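Uncharacterized protein conserved in bacteria (Streptococcus suis, PDB 4FZQ) is a surface antigen that mediates attachment of the pathogen to host cells, represented here by its G5 domain. Local coordinates at the interface of chains A and B. Coordinates in Å, arbitrary orientation; residue numbers count along the deposited sequence, not the author numbering. Chains: chain A/B, Uncharacterized protein conserved in bacteria.

The interface of chains A and B. Residues chain A 3, 49, 51, 57-58; chain B 3, 49, 51, 57.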
# COMPACT_ATOMS: atom_id res chain seq x y z
N PHE A 3 -4.85 -6.10 7.89
CA PHE A 3 -4.69 -5.39 6.63
C PHE A 3 -3.30 -4.79 6.50
O PHE A 3 -2.64 -4.51 7.49
CB PHE A 3 -5.72 -4.27 6.53
CG PHE A 3 -5.51 -3.16 7.53
CD1 PHE A 3 -4.75 -2.04 7.20
CD2 PHE A 3 -6.08 -3.23 8.80
CE1 PHE A 3 -4.54 -1.02 8.12
CE2 PHE A 3 -5.88 -2.22 9.73
CZ PHE A 3 -5.11 -1.10 9.39
N VAL A 49 -5.38 -0.20 0.58
CA VAL A 49 -5.51 -0.97 1.81
C VAL A 49 -5.83 -2.39 1.32
O VAL A 49 -6.84 -2.60 0.66
CB VAL A 49 -6.65 -0.47 2.72
CG1 VAL A 49 -7.94 -0.34 1.93
CG2 VAL A 49 -6.85 -1.44 3.88
N VAL A 51 -6.72 -6.34 2.04
CA VAL A 51 -7.31 -7.27 2.99
C VAL A 51 -7.54 -8.61 2.31
O VAL A 51 -8.22 -8.70 1.29
CB VAL A 51 -8.65 -6.76 3.54
CG1 VAL A 51 -9.27 -7.80 4.46
CG2 VAL A 51 -8.43 -5.47 4.31
N ALA A 57 -9.78 -0.65 -0.81
CA ALA A 57 -9.93 0.79 -0.86
C ALA A 57 -8.60 1.44 -1.21
O ALA A 57 -7.56 0.79 -1.21
CB ALA A 57 -10.44 1.31 0.48
N THR A 58 -8.65 2.73 -1.51
CA THR A 58 -7.45 3.45 -1.88
C THR A 58 -7.58 4.94 -1.67
O THR A 58 -8.63 5.53 -1.88
CB THR A 58 -7.10 3.18 -3.36
OG1 THR A 58 -6.39 4.29 -3.91
CG2 THR A 58 -8.34 2.93 -4.18
N PHE B 3 -10.40 5.47 2.39
CA PHE B 3 -10.47 4.79 3.67
C PHE B 3 -9.90 5.68 4.74
O PHE B 3 -9.25 6.69 4.45
CB PHE B 3 -9.72 3.45 3.64
CG PHE B 3 -8.22 3.57 3.49
CD1 PHE B 3 -7.64 3.68 2.23
CD2 PHE B 3 -7.40 3.57 4.61
CE1 PHE B 3 -6.26 3.78 2.08
CE2 PHE B 3 -6.01 3.66 4.48
CZ PHE B 3 -5.44 3.77 3.20
N VAL B 49 -9.61 -0.21 9.89
CA VAL B 49 -9.68 0.48 8.62
C VAL B 49 -11.16 0.66 8.35
O VAL B 49 -11.93 -0.31 8.39
CB VAL B 49 -9.09 -0.33 7.45
CG1 VAL B 49 -9.29 0.42 6.13
CG2 VAL B 49 -7.64 -0.57 7.67
N VAL B 51 -14.15 1.85 5.74
CA VAL B 51 -14.54 2.08 4.36
C VAL B 51 -16.06 2.16 4.33
O VAL B 51 -16.75 1.25 4.79
CB VAL B 51 -14.09 0.93 3.46
CG1 VAL B 51 -14.67 1.10 2.07
CG2 VAL B 51 -12.58 0.88 3.40
N ALA B 57 -11.35 -4.20 8.53
CA ALA B 57 -10.25 -5.00 9.03
C ALA B 57 -9.61 -4.29 10.20
O ALA B 57 -9.77 -3.08 10.37
CB ALA B 57 -9.21 -5.22 7.92
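A chi1 of 67° sets CG of A:Phe3 between the backbone N and the carbonyl carbon and brings its ring up to B:Val49; B:Phe3 has the same first torsion and faces A:Val49. Near-symmetric chains may pack their shared residues in slightly different ways, and here A:Val49 and B:Val49 are modelled in different rotamers: in B:Val49 CG1 is anti to the backbone N (chi1 176°), whereas in A:Val49 (chi1 51°) CG1 takes the position between N and carbonyl carbon. The difference is doubtful, because the B:Val49 rotamer forces CG2 too close to the A:Phe3 ring. What stands is that B:Val49 CB sits 4.3 Å above the centre of the A:Phe3 ring; the CH-pi contact modelled for its CG2 is too short to be taken literally. On the twin side A:Val49 CB lies 4.2 Å above the centre of the B:Phe3 ring, the two side chains running past each other in opposite directions. Between the rings the valines meet tip to tip, A:Val49 CG2 lying 3.8 Å from B:Val49 CG1. No polar atom of one chain is within bonding reach of the other in this patch, which therefore holds by apolar packing between the end of strand 41-51, the start of strand 54-66 and the N-terminal segments. The pairing may be a crystal contact only. The alanines pack against the rings as well: the B:Ala57 methyl, CB, lies 3.8 Å from A:Phe3 CD2, and A:Ala57 CB 3.9 Å from B:Phe3 CB. A:Val51 CG2 touches B:Ala57 CB at 3.7 Å; in the reciprocal contact, A:Ala57 CB lies 3.7 Å from B:Val51 CG2.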